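Tox3 (Phaeosphaeria nodorum, PDB 6WES) is a necrotrophic effector of a fungal wheat pathogen, probably recognised through Snn3, here as its C-terminal beta-barrel part. Local coordinates at residues Val27-Asp32 with Gln100-Gly105; Ser89-Cys94 with Arg133-Pro138; Ala31-Glu36 with Leu45-Ser50. All coordinates share one frame; numbering follows the deposited sequence.

Contact 1 of 3, residues Val27-Asp32 with Gln100-Gly105; sequences VKVRAD and QPFTLG
Gln-100, which touches Val-27, donates from its amide NE2 to two carbonyls. One is Pro-101 O at 3.0 Å, in the amide plane; the other is O of Gln-123. The aliphatic part faces the other strand, with Gln-100 CG 4.2 Å from Val-27 CB. The centre of the contact is Phe-102. Val-29 meets it tip to tip, with CG2 over the middle of the ring face, 3.7 Å from its centroid, a CH-pi contact. Val-29 CG1 is anti to the carbonyl carbon (chi1 -60°), which leaves CG2 between the backbone N and the carbonyl carbon. CG1 itself is 3.6 Å from Phe-102 CE2. At the ring edge lies Val-27 CG1, 3.9 Å from the same CE2. Further along, Ala-31 CB meets Leu-104 CD2 at 4.3 Å. On strand 23-36, Arg-30 grips the carboxylate of Asp-32 side-on through NE and NH2. No hydrogen bond joins the two segments. Their axes pass 9.1 Å apart at 34°; the parent strands 23-36 and 92-105 are not neighbours in the sheet. This is the inside of the barrel, where Phe-9 and Thr-11 of strand 2-16 and Ala-77 of strand 72-85 also touch Phe-102.

Contact 2 of 3, residues Ser89-Cys94 with Arg133-Pro138; sequences SPPTRC and RADECP
Thr-92 and Arg-133 form an antiparallel, non-hydrogen-bonded pair, and just past it Ala-134 N bonds to Pro-91 O at 3.0 Å. The peptide before Pro-90 is cis. The Pro-90 ring lies against segment 133-138, with Pro-90 CB 3.6 Å from Ala-134 CA. Arg-133 bends at chi2 and chi3 and folds back toward Pro-90. Its CD passes 3.2 Å from Thr-92 OG1. Its NE makes a weak bond to Pro-90 O at 2.9 Å, with an N-H...O angle of only 117°. The site is the far end of the antiparallel pair 92-105 and 126-133, where the second strand runs out into a loop. Two disulfides fix this end: Cys-94 with Cys-131, and Cys-137 with Cys-82 of strand 72-85. Arg-93 reaches across to that loop. Its CG lies 3.3 Å from Ala-134 O, and the chain bends at chi3 (65°), which sets NE. NH1 donates to Asp-135 O at 2.8 Å. Asp-135 O lies in the guanidinium plane, while NH1 stands 49° out of the carbonyl plane. Cys-137 N sits over one guanidinium face, toward its rim. NE of Arg-93 is buried without a polar partner. Beyond it, Pro-138 CD rests 3.5 Å from Arg-93 O.

Contact 3 of 3, residues Ala31-Glu36 with Leu45-Ser50; sequences ADIPFE and LRVTWS
Trp-49 CG is anti to its carbonyl carbon (chi1 -64°) and Val-47 CG1 anti to its backbone N (chi1 174°); Ala-31 CB and Val-47 CG1 lie over one face of the indole, both toward its rim. Ala-31 CB is 4.0 Å from Trp-49 CE3. Next to this group Ile-33 and Val-47 lie side by side and point the same way, with Ile-33 CG1 4.1 Å from Val-47 CG2. Leu-45 CD2 comes within 4.3 Å of Phe-35 CD1. The backbones pair through Asp-32 and Thr-48. Asp-32 N donates to Thr-48 O at 2.9 Å, and Thr-48 N returns a bond to Asp-32 O at 3.0 Å. This is a hydrogen-bonded pair of the antiparallel hairpin 23-36 and 45-53. Pro-34 has no N-H to give, and its CD stands 3.1 Å from Arg-46 O. A water joins Pro-34 O and Arg-46 N, giving a proton to the first and accepting one from the second. Another water lies among Asp-32 OD2, Thr-48 O and Ser-50 OG, 2.6 Å from OD2. The Asp-32 carboxylate would probably draw this water in. The hairpin is thus two-sided: Ala-31, Val-47 and Trp-49 make an apolar face, while Asp-32 and Thr-48 make a polar, hydrated one.

How the contacts relate
From the N terminus, contacts 1 and 3 open on the same strand, 23-36, and share Ala-31 and Asp-32. Contact 3 closes first, after a short hairpin loop, with strand 45-53. Contact 1 closes much later, on strand 92-105, across the barrel interior. The two touch: Arg-30 O and Ser-50 N probably bond, and Leu-104 packs on Val-47. Contact 2 opens at 89-94, before contact 1 has closed, and ends at 133-138, so contacts 1 and 2 cross. Both use strand 92-105, but their centres are about 33 Å apart. Contact 2 ties the start of strand 92-105 to the loop after strand 126-133 at the far end of the sheet, about 42 Å from contact 3, centre to centre.

Contact 1 of 3, residues Val27-Asp32 with Gln100-Gly105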
ATOM      1  N   VAL A  27      -5.334   4.878  -0.377  1.00 10.73           N
ATOM      2  CA  VAL A  27      -4.906   3.624   0.237  1.00 10.00           C
ATOM      3  C   VAL A  27      -4.274   3.977   1.573  1.00 10.11           C
ATOM      4  O   VAL A  27      -3.388   4.840   1.626  1.00 11.53           O
ATOM      5  CB  VAL A  27      -3.894   2.884  -0.657  1.00 10.77           C
ATOM      6  CG1 VAL A  27      -3.460   1.579  -0.003  1.00 12.79           C
ATOM      7  CG2 VAL A  27      -4.504   2.596  -2.020  1.00 14.61           C
ATOM      8  N   LYS A  28      -4.734   3.351   2.646  1.00  9.25           N
ATOM      9  CA  LYS A  28      -4.182   3.619   3.970  1.00 10.44           C
ATOM     10  C   LYS A  28      -3.778   2.312   4.630  1.00  9.87           C
ATOM     11  O   LYS A  28      -4.477   1.296   4.512  1.00 10.99           O
ATOM     12  CB  LYS A  28      -5.199   4.340   4.868  1.00 12.73           C
ATOM     13  CG  LYS A  28      -5.601   5.719   4.379  1.00 12.91           C
ATOM     14  CD  LYS A  28      -6.630   6.315   5.302  1.00 15.53           C
ATOM     15  CE  LYS A  28      -7.178   7.633   4.759  1.00 18.34           C
ATOM     16  NZ  LYS A  28      -8.176   8.229   5.708  1.00 22.32           N
ATOM     17  N   VAL A  29      -2.638   2.339   5.318  1.00  9.72           N
ATOM     18  CA  VAL A  29      -2.138   1.167   6.023  1.00  9.18           C
ATOM     19  C   VAL A  29      -1.728   1.559   7.433  1.00 10.14           C
ATOM     20  O   VAL A  29      -1.502   2.734   7.740  1.00  9.69           O
ATOM     21  CB  VAL A  29      -0.953   0.512   5.294  1.00  9.65           C
ATOM     22  CG1 VAL A  29      -1.373   0.055   3.887  1.00 10.58           C
ATOM     23  CG2 VAL A  29       0.248   1.474   5.218  1.00 11.36           C
ATOM     24  N   ARG A  30      -1.609   0.546   8.293  1.00  8.82           N
ATOM     25  CA  ARG A  30      -1.083   0.695   9.639  1.00  8.55           C
ATOM     26  C   ARG A  30       0.078  -0.277   9.766  1.00  8.63           C
ATOM     27  O   ARG A  30       0.031  -1.381   9.203  1.00  9.85           O
ATOM     28  CB  ARG A  30      -2.177   0.336  10.652  1.00 10.22           C
ATOM     29  CG  ARG A  30      -1.708   0.283  12.100  1.00 12.27           C
ATOM     30  CD  ARG A  30      -2.889   0.161  13.016  1.00 16.33           C
ATOM     31  NE  ARG A  30      -2.446  -0.245  14.340  1.00 18.69           N
ATOM     32  CZ  ARG A  30      -3.039   0.108  15.474  1.00 23.76           C
ATOM     33  NH1 ARG A  30      -4.105   0.902  15.467  1.00 26.17           N
ATOM     34  NH2 ARG A  30      -2.543  -0.322  16.620  1.00 21.40           N
ATOM     35  N   ALA A  31       1.129   0.132  10.475  1.00  8.83           N
ATOM     36  CA  ALA A  31       2.222  -0.770  10.835  1.00  8.64           C
ATOM     37  C   ALA A  31       2.286  -0.843  12.348  1.00  9.15           C
ATOM     38  O   ALA A  31       2.258   0.196  13.032  1.00 10.26           O
ATOM     39  CB  ALA A  31       3.575  -0.305  10.292  1.00 10.48           C
ATOM     40  N   ASP A  32       2.364  -2.053  12.880  1.00  9.22           N
ATOM     41  CA  ASP A  32       2.553  -2.249  14.310  1.00 10.86           C
ATOM     42  C   ASP A  32       3.955  -2.806  14.512  1.00 10.47           C
ATOM     43  O   ASP A  32       4.373  -3.726  13.788  1.00 10.53           O
ATOM     44  CB  ASP A  32       1.468  -3.175  14.890  1.00 12.58           C
ATOM     45  CG  ASP A  32       0.115  -2.461  15.069  1.00 17.56           C
ATOM     46  OD1 ASP A  32      -0.194  -1.959  16.176  1.00 19.51           O
ATOM     47  OD2 ASP A  32      -0.660  -2.402  14.097  1.00 21.65           O
ATOM     48  N   GLN A 100       0.390  -0.297  -4.450  1.00  9.01           N
ATOM     49  CA  GLN A 100       0.854   0.906  -3.757  1.00  8.36           C
ATOM     50  C   GLN A 100       1.946   0.560  -2.751  1.00  8.81           C
ATOM     51  O   GLN A 100       1.654  -0.072  -1.716  1.00 10.11           O
ATOM     52  CB  GLN A 100      -0.344   1.549  -3.065  1.00  9.28           C
ATOM     53  CG  GLN A 100      -0.024   2.759  -2.180  1.00  9.77           C
ATOM     54  CD  GLN A 100       0.563   3.899  -2.975  1.00 10.48           C
ATOM     55  OE1 GLN A 100      -0.149   4.567  -3.728  1.00 11.89           O
ATOM     56  NE2 GLN A 100       1.869   4.134  -2.824  1.00 10.75           N
ATOM     57  N   PRO A 101       3.203   0.921  -2.990  1.00  8.04           N
ATOM     58  CA  PRO A 101       4.262   0.645  -2.010  1.00  9.66           C
ATOM     59  C   PRO A 101       4.187   1.582  -0.818  1.00  9.87           C
ATOM     60  O   PRO A 101       3.732   2.726  -0.923  1.00 10.11           O
ATOM     61  CB  PRO A 101       5.562   0.902  -2.784  1.00 10.43           C
ATOM     62  CG  PRO A 101       5.180   1.025  -4.221  1.00 13.69           C
ATOM     63  CD  PRO A 101       3.733   1.465  -4.254  1.00 10.24           C
ATOM     64  N   PHE A 102       4.655   1.071   0.329  1.00  9.44           N
ATOM     65  CA  PHE A 102       4.897   1.872   1.528  1.00 10.08           C
ATOM     66  C   PHE A 102       6.212   1.426   2.146  1.00 11.01           C
ATOM     67  O   PHE A 102       6.557   0.245   2.095  1.00 10.89           O
ATOM     68  CB  PHE A 102       3.806   1.679   2.597  1.00 10.92           C
ATOM     69  CG  PHE A 102       2.451   2.207   2.199  1.00 10.06           C
ATOM     70  CD1 PHE A 102       2.153   3.546   2.394  1.00  9.45           C
ATOM     71  CD2 PHE A 102       1.485   1.367   1.637  1.00  9.70           C
ATOM     72  CE1 PHE A 102       0.924   4.060   2.028  1.00 11.68           C
ATOM     73  CE2 PHE A 102       0.225   1.866   1.263  1.00  9.25           C
ATOM     74  CZ  PHE A 102      -0.045   3.211   1.469  1.00 10.85           C
ATOM     75  N   THR A 103       6.950   2.373   2.716  1.00 10.91           N
ATOM     76  CA  THR A 103       8.229   2.080   3.342  1.00 10.28           C
ATOM     77  C   THR A 103       8.230   2.669   4.739  1.00 10.70           C
ATOM     78  O   THR A 103       7.821   3.815   4.932  1.00 12.81           O
ATOM     79  CB  THR A 103       9.404   2.635   2.537  1.00 12.41           C
ATOM     80  OG1 THR A 103       9.434   1.987   1.259  1.00 15.15           O
ATOM     81  CG2 THR A 103      10.750   2.438   3.254  1.00 14.35           C
ATOM     82  N   LEU A 104       8.684   1.874   5.690  1.00  9.81           N
ATOM     83  CA  LEU A 104       8.877   2.276   7.073  1.00 11.72           C
ATOM     84  C   LEU A 104      10.378   2.447   7.268  1.00 11.88           C
ATOM     85  O   LEU A 104      11.137   1.492   7.057  1.00 13.27           O
ATOM     86  CB  LEU A 104       8.336   1.145   7.948  1.00 14.34           C
ATOM     87  CG  LEU A 104       8.319   1.227   9.454  1.00 16.06           C
ATOM     88  CD1 LEU A 104       7.444   2.355   9.931  1.00 16.15           C
ATOM     89  CD2 LEU A 104       7.827  -0.110   9.983  1.00 18.11           C
ATOM     90  N   GLY A 105      10.807   3.643   7.669  1.00  9.88           N
ATOM     91  CA  GLY A 105      12.216   3.946   7.882  1.00 10.68           C
ATOM     92  C   GLY A 105      12.521   4.071   9.365  1.00 12.19           C
ATOM     93  O   GLY A 105      11.738   4.661  10.113  1.00 12.11           O
TER

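Contact 2 of 3, residues Ser89-Cys94 with Arg133-Pro138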
ATOM      1  N   SER A  89     -24.703  -2.589 -24.520  1.00 19.98           N
ATOM      2  CA  SER A  89     -25.134  -3.930 -24.145  1.00 21.73           C
ATOM      3  C   SER A  89     -24.389  -4.932 -25.017  1.00 27.31           C
ATOM      4  O   SER A  89     -24.557  -4.909 -26.248  1.00 30.38           O
ATOM      5  CB  SER A  89     -26.641  -4.102 -24.352  1.00 21.92           C
ATOM      6  OG  SER A  89     -27.359  -3.379 -23.372  1.00 20.49           O
ATOM      7  N   PRO A  90     -23.548  -5.817 -24.456  1.00 24.95           N
ATOM      8  CA  PRO A  90     -23.171  -5.858 -23.037  1.00 22.59           C
ATOM      9  C   PRO A  90     -22.365  -4.608 -22.655  1.00 17.92           C
ATOM     10  O   PRO A  90     -21.843  -3.911 -23.517  1.00 20.12           O
ATOM     11  CB  PRO A  90     -22.283  -7.116 -22.937  1.00 24.03           C
ATOM     12  CG  PRO A  90     -22.450  -7.839 -24.242  1.00 27.04           C
ATOM     13  CD  PRO A  90     -22.790  -6.796 -25.251  1.00 26.63           C
ATOM     14  N   PRO A  91     -22.321  -4.294 -21.373  1.00 14.38           N
ATOM     15  CA  PRO A  91     -21.485  -3.177 -20.916  1.00 13.88           C
ATOM     16  C   PRO A  91     -20.013  -3.515 -21.080  1.00 16.95           C
ATOM     17  O   PRO A  91     -19.624  -4.666 -21.294  1.00 16.31           O
ATOM     18  CB  PRO A  91     -21.843  -3.088 -19.433  1.00 14.36           C
ATOM     19  CG  PRO A  91     -22.158  -4.512 -19.054  1.00 15.39           C
ATOM     20  CD  PRO A  91     -22.942  -5.006 -20.252  1.00 14.96           C
ATOM     21  N   THR A  92     -19.178  -2.486 -20.964  1.00 14.35           N
ATOM     22  CA  THR A  92     -17.747  -2.694 -20.786  1.00 13.78           C
ATOM     23  C   THR A  92     -17.489  -2.815 -19.294  1.00 14.46           C
ATOM     24  O   THR A  92     -17.795  -1.896 -18.527  1.00 16.44           O
ATOM     25  CB  THR A  92     -16.952  -1.521 -21.352  1.00 16.76           C
ATOM     26  OG1 THR A  92     -17.266  -1.382 -22.739  1.00 20.95           O
ATOM     27  CG2 THR A  92     -15.447  -1.780 -21.195  1.00 20.39           C
ATOM     28  N   ARG A  93     -16.942  -3.945 -18.874  1.00 12.42           N
ATOM     29  CA  ARG A  93     -16.629  -4.165 -17.474  1.00 12.66           C
ATOM     30  C   ARG A  93     -15.126  -4.292 -17.318  1.00 12.15           C
ATOM     31  O   ARG A  93     -14.481  -5.054 -18.047  1.00 13.16           O
ATOM     32  CB  ARG A  93     -17.325  -5.419 -16.957  1.00 15.62           C
ATOM     33  CG  ARG A  93     -18.830  -5.378 -17.185  1.00 20.51           C
ATOM     34  CD  ARG A  93     -19.562  -6.366 -16.304  1.00 23.00           C
ATOM     35  NE  ARG A  93     -19.426  -6.027 -14.895  1.00 27.18           N
ATOM     36  CZ  ARG A  93     -20.031  -6.688 -13.915  1.00 31.47           C
ATOM     37  NH1 ARG A  93     -20.814  -7.721 -14.199  1.00 32.15           N
ATOM     38  NH2 ARG A  93     -19.846  -6.317 -12.654  1.00 32.94           N
ATOM     39  N   CYS A  94     -14.572  -3.530 -16.383  1.00 10.88           N
ATOM     40  CA  CYS A  94     -13.129  -3.461 -16.214  1.00 11.36           C
ATOM     41  C   CYS A  94     -12.756  -3.793 -14.785  1.00 11.46           C
ATOM     42  O   CYS A  94     -13.343  -3.258 -13.842  1.00 13.48           O
ATOM     43  CB  CYS A  94     -12.613  -2.055 -16.531  1.00 11.91           C
ATOM     44  SG  CYS A  94     -12.934  -1.532 -18.247  1.00 18.36           S
ATOM     45  N   ARG A 133     -16.068  -6.512 -23.038  1.00 18.14           N
ATOM     46  CA  ARG A 133     -17.475  -6.220 -23.310  1.00 22.34           C
ATOM     47  C   ARG A 133     -18.248  -7.495 -22.988  1.00 22.03           C
ATOM     48  O   ARG A 133     -18.322  -8.418 -23.803  1.00 23.72           O
ATOM     49  CB  ARG A 133     -17.651  -5.823 -24.769  1.00 29.19           C
ATOM     50  CG  ARG A 133     -17.161  -4.434 -25.122  1.00 35.24           C
ATOM     51  CD  ARG A 133     -18.271  -3.406 -24.970  1.00 39.99           C
ATOM     52  NE  ARG A 133     -19.584  -3.949 -25.317  1.00 44.41           N
ATOM     53  CZ  ARG A 133     -20.262  -3.638 -26.418  1.00 46.99           C
ATOM     54  NH1 ARG A 133     -19.755  -2.784 -27.299  1.00 49.47           N
ATOM     55  NH2 ARG A 133     -21.451  -4.180 -26.638  1.00 46.43           N
ATOM     56  N   ALA A 134     -18.822  -7.554 -21.788  1.00 18.67           N
ATOM     57  CA  ALA A 134     -19.481  -8.764 -21.309  1.00 21.59           C
ATOM     58  C   ALA A 134     -20.298  -8.427 -20.070  1.00 24.37           C
ATOM     59  O   ALA A 134     -20.156  -7.357 -19.473  1.00 23.26           O
ATOM     60  CB  ALA A 134     -18.460  -9.863 -20.999  1.00 24.64           C
ATOM     61  N   ASP A 135     -21.147  -9.369 -19.675  1.00 27.24           N
ATOM     62  CA  ASP A 135     -22.005  -9.179 -18.513  1.00 31.66           C
ATOM     63  C   ASP A 135     -21.331  -9.550 -17.194  1.00 35.08           C
ATOM     64  O   ASP A 135     -21.957  -9.398 -16.140  1.00 36.81           O
ATOM     65  CB  ASP A 135     -23.301  -9.983 -18.675  1.00 34.89           C
ATOM     66  CG  ASP A 135     -24.065  -9.628 -19.947  1.00 36.91           C
ATOM     67  OD1 ASP A 135     -24.415  -8.440 -20.134  1.00 35.49           O
ATOM     68  OD2 ASP A 135     -24.333 -10.545 -20.760  1.00 37.38           O
ATOM     69  N   GLU A 136     -20.077 -10.013 -17.217  1.00 35.64           N
ATOM     70  CA  GLU A 136     -19.375 -10.479 -16.027  1.00 37.66           C
ATOM     71  C   GLU A 136     -18.086  -9.683 -15.871  1.00 34.61           C
ATOM     72  O   GLU A 136     -17.432  -9.386 -16.875  1.00 33.97           O
ATOM     73  CB  GLU A 136     -18.991 -11.956 -16.230  1.00 44.28           C
ATOM     74  CG  GLU A 136     -20.144 -12.849 -16.708  1.00 51.92           C
ATOM     75  CD  GLU A 136     -19.995 -13.292 -18.165  1.00 58.22           C
ATOM     76  OE1 GLU A 136     -19.347 -14.334 -18.410  1.00 60.79           O
ATOM     77  OE2 GLU A 136     -20.545 -12.615 -19.063  1.00 59.84           O
ATOM     78  N   CYS A 137     -17.714  -9.337 -14.617  1.00 34.88           N
ATOM     79  CA  CYS A 137     -16.410  -8.680 -14.381  1.00 35.61           C
ATOM     80  C   CYS A 137     -15.301  -9.684 -14.687  1.00 31.81           C
ATOM     81  O   CYS A 137     -15.381 -10.839 -14.254  1.00 30.64           O
ATOM     82  CB  CYS A 137     -16.237  -8.071 -12.944  1.00 42.57           C
ATOM     83  SG  CYS A 137     -15.133  -6.478 -12.815  1.00 48.99           S
ATOM     84  N   PRO A 138     -14.281  -9.307 -15.453  1.00 27.61           N
ATOM     85  CA  PRO A 138     -13.172 -10.232 -15.707  1.00 29.92           C
ATOM     86  C   PRO A 138     -12.419 -10.567 -14.423  1.00 32.76           C
ATOM     87  O   PRO A 138     -12.479  -9.852 -13.418  1.00 31.85           O
ATOM     88  CB  PRO A 138     -12.285  -9.462 -16.698  1.00 29.63           C
ATOM     89  CG  PRO A 138     -12.687  -8.021 -16.549  1.00 25.10           C
ATOM     90  CD  PRO A 138     -14.122  -8.022 -16.157  1.00 24.92           C
TER

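Contact 3 of 3, residues Ala31-Glu36 with Leu45-Ser50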
ATOM      1  N   ALA A  31       1.129   0.132  10.475  1.00  8.83           N
ATOM      2  CA  ALA A  31       2.222  -0.770  10.835  1.00  8.64           C
ATOM      3  C   ALA A  31       2.286  -0.843  12.348  1.00  9.15           C
ATOM      4  O   ALA A  31       2.258   0.196  13.032  1.00 10.26           O
ATOM      5  CB  ALA A  31       3.575  -0.305  10.292  1.00 10.48           C
ATOM      6  N   ASP A  32       2.364  -2.053  12.880  1.00  9.22           N
ATOM      7  CA  ASP A  32       2.553  -2.249  14.310  1.00 10.86           C
ATOM      8  C   ASP A  32       3.955  -2.806  14.512  1.00 10.47           C
ATOM      9  O   ASP A  32       4.373  -3.726  13.788  1.00 10.53           O
ATOM     10  CB  ASP A  32       1.468  -3.175  14.890  1.00 12.58           C
ATOM     11  CG  ASP A  32       0.115  -2.461  15.069  1.00 17.56           C
ATOM     12  OD1 ASP A  32      -0.194  -1.959  16.176  1.00 19.51           O
ATOM     13  OD2 ASP A  32      -0.660  -2.402  14.097  1.00 21.65           O
ATOM     14  N   ILE A  33       4.695  -2.215  15.448  1.00 10.42           N
ATOM     15  CA  ILE A  33       6.113  -2.536  15.633  1.00 10.74           C
ATOM     16  C   ILE A  33       6.423  -2.699  17.116  1.00  9.58           C
ATOM     17  O   ILE A  33       6.679  -1.698  17.799  1.00 11.44           O
ATOM     18  CB  ILE A  33       7.031  -1.448  15.046  1.00 10.80           C
ATOM     19  CG1 ILE A  33       6.575  -1.022  13.646  1.00 12.75           C
ATOM     20  CG2 ILE A  33       8.462  -1.981  15.039  1.00 14.90           C
ATOM     21  CD1 ILE A  33       5.912   0.300  13.647  1.00 17.20           C
ATOM     22  N   PRO A  34       6.408  -3.912  17.652  1.00 10.54           N
ATOM     23  CA  PRO A  34       6.798  -4.121  19.046  1.00 11.11           C
ATOM     24  C   PRO A  34       8.285  -3.864  19.227  1.00 10.05           C
ATOM     25  O   PRO A  34       9.088  -4.015  18.300  1.00 11.49           O
ATOM     26  CB  PRO A  34       6.503  -5.610  19.282  1.00 11.70           C
ATOM     27  CG  PRO A  34       5.717  -6.095  18.073  1.00 14.40           C
ATOM     28  CD  PRO A  34       6.000  -5.150  16.973  1.00 12.93           C
ATOM     29  N   PHE A  35       8.667  -3.490  20.445  1.00  9.98           N
ATOM     30  CA  PHE A  35      10.076  -3.247  20.727  1.00  8.93           C
ATOM     31  C   PHE A  35      10.364  -3.827  22.104  1.00  9.97           C
ATOM     32  O   PHE A  35       9.707  -3.464  23.088  1.00 10.67           O
ATOM     33  CB  PHE A  35      10.372  -1.736  20.686  1.00 10.02           C
ATOM     34  CG  PHE A  35      11.804  -1.354  20.985  1.00 10.52           C
ATOM     35  CD1 PHE A  35      12.702  -1.119  19.974  1.00 11.37           C
ATOM     36  CD2 PHE A  35      12.213  -1.156  22.292  1.00 10.65           C
ATOM     37  CE1 PHE A  35      14.025  -0.745  20.254  1.00 11.76           C
ATOM     38  CE2 PHE A  35      13.535  -0.797  22.591  1.00 10.51           C
ATOM     39  CZ  PHE A  35      14.432  -0.580  21.568  1.00 11.26           C
ATOM     40  N   GLU A  36      11.363  -4.696  22.195  1.00  9.14           N
ATOM     41  CA  GLU A  36      11.746  -5.272  23.482  1.00  9.90           C
ATOM     42  C   GLU A  36      12.742  -4.346  24.167  1.00 10.74           C
ATOM     43  O   GLU A  36      13.866  -4.161  23.680  1.00 10.50           O
ATOM     44  CB  GLU A  36      12.343  -6.664  23.268  1.00 10.91           C
ATOM     45  CG  GLU A  36      13.016  -7.275  24.506  1.00 11.65           C
ATOM     46  CD  GLU A  36      12.119  -7.319  25.740  1.00 14.22           C
ATOM     47  OE1 GLU A  36      11.162  -8.134  25.732  1.00 19.93           O
ATOM     48  OE2 GLU A  36      12.391  -6.593  26.707  1.00 15.19           O
ATOM     49  N   LEU A  45      13.302  -6.616  14.443  1.00 10.60           N
ATOM     50  CA  LEU A  45      11.958  -6.099  14.686  1.00 11.77           C
ATOM     51  C   LEU A  45      10.962  -6.913  13.888  1.00 11.80           C
ATOM     52  O   LEU A  45      11.255  -7.319  12.764  1.00 13.95           O
ATOM     53  CB  LEU A  45      11.830  -4.625  14.263  1.00 11.80           C
ATOM     54  CG  LEU A  45      12.741  -3.670  15.028  1.00 13.36           C
ATOM     55  CD1 LEU A  45      12.678  -2.298  14.356  1.00 15.61           C
ATOM     56  CD2 LEU A  45      12.286  -3.578  16.476  1.00 15.26           C
ATOM     57  N   ARG A  46       9.796  -7.156  14.456  1.00 11.06           N
ATOM     58  CA  ARG A  46       8.734  -7.896  13.789  1.00 12.10           C
ATOM     59  C   ARG A  46       7.611  -6.908  13.487  1.00 11.96           C
ATOM     60  O   ARG A  46       6.837  -6.546  14.383  1.00 13.51           O
ATOM     61  CB  ARG A  46       8.262  -9.038  14.681  1.00 16.77           C
ATOM     62  CG  ARG A  46       9.308 -10.125  14.807  1.00 25.72           C
ATOM     63  CD  ARG A  46       8.878 -11.219  15.767  1.00 33.21           C
ATOM     64  NE  ARG A  46       9.978 -12.148  16.028  1.00 38.76           N
ATOM     65  CZ  ARG A  46      10.913 -11.953  16.955  1.00 43.08           C
ATOM     66  NH1 ARG A  46      10.882 -10.863  17.716  1.00 43.94           N
ATOM     67  NH2 ARG A  46      11.880 -12.848  17.123  1.00 43.99           N
ATOM     68  N   VAL A  47       7.519  -6.489  12.223  1.00 10.68           N
ATOM     69  CA  VAL A  47       6.541  -5.507  11.766  1.00  9.64           C
ATOM     70  C   VAL A  47       5.312  -6.240  11.242  1.00 10.90           C
ATOM     71  O   VAL A  47       5.436  -7.204  10.471  1.00 14.11           O
ATOM     72  CB  VAL A  47       7.156  -4.611  10.676  1.00 10.16           C
ATOM     73  CG1 VAL A  47       6.125  -3.683  10.079  1.00 12.18           C
ATOM     74  CG2 VAL A  47       8.334  -3.803  11.239  1.00 11.29           C
ATOM     75  N   THR A  48       4.131  -5.787  11.645  1.00  8.87           N
ATOM     76  CA  THR A  48       2.880  -6.270  11.057  1.00  9.38           C
ATOM     77  C   THR A  48       2.219  -5.111  10.325  1.00  8.13           C
ATOM     78  O   THR A  48       1.807  -4.129  10.957  1.00  9.78           O
ATOM     79  CB  THR A  48       1.950  -6.795  12.151  1.00 10.14           C
ATOM     80  OG1 THR A  48       2.556  -7.944  12.771  1.00 12.09           O
ATOM     81  CG2 THR A  48       0.564  -7.204  11.594  1.00 12.09           C
ATOM     82  N   TRP A  49       2.088  -5.230   9.009  1.00  7.79           N
ATOM     83  CA  TRP A  49       1.314  -4.267   8.224  1.00  7.52           C
ATOM     84  C   TRP A  49      -0.139  -4.720   8.195  1.00  9.04           C
ATOM     85  O   TRP A  49      -0.417  -5.933   8.090  1.00 10.20           O
ATOM     86  CB  TRP A  49       1.812  -4.229   6.778  1.00  8.37           C
ATOM     87  CG  TRP A  49       3.229  -3.751   6.572  1.00  7.69           C
ATOM     88  CD1 TRP A  49       4.342  -4.523   6.448  1.00  8.27           C
ATOM     89  CD2 TRP A  49       3.657  -2.396   6.395  1.00  8.89           C
ATOM     90  NE1 TRP A  49       5.443  -3.737   6.202  1.00 10.00           N
ATOM     91  CE2 TRP A  49       5.045  -2.429   6.167  1.00  9.27           C
ATOM     92  CE3 TRP A  49       2.993  -1.164   6.396  1.00  9.61           C
ATOM     93  CZ2 TRP A  49       5.789  -1.274   5.932  1.00 10.00           C
ATOM     94  CZ3 TRP A  49       3.732  -0.015   6.151  1.00  9.55           C
ATOM     95  CH2 TRP A  49       5.115  -0.083   5.933  1.00 10.78           C
ATOM     96  N   SER A  50      -1.065  -3.766   8.229  1.00  8.27           N
ATOM     97  CA  SER A  50      -2.479  -4.116   8.146  1.00  9.57           C
ATOM     98  C   SER A  50      -3.248  -3.057   7.367  1.00  9.17           C
ATOM     99  O   SER A  50      -2.805  -1.918   7.206  1.00  9.32           O
ATOM    100  CB  SER A  50      -3.099  -4.321   9.528  1.00 11.50           C
ATOM    101  OG  SER A  50      -3.012  -3.126  10.278  1.00 12.34           O
TER
HETATM  102  O   HOH W   1      -0.767  -3.540  11.782  1.00 13.76           O
HETATM  103  O   HOH W   2       9.699  -6.409  17.267  1.00 15.19           O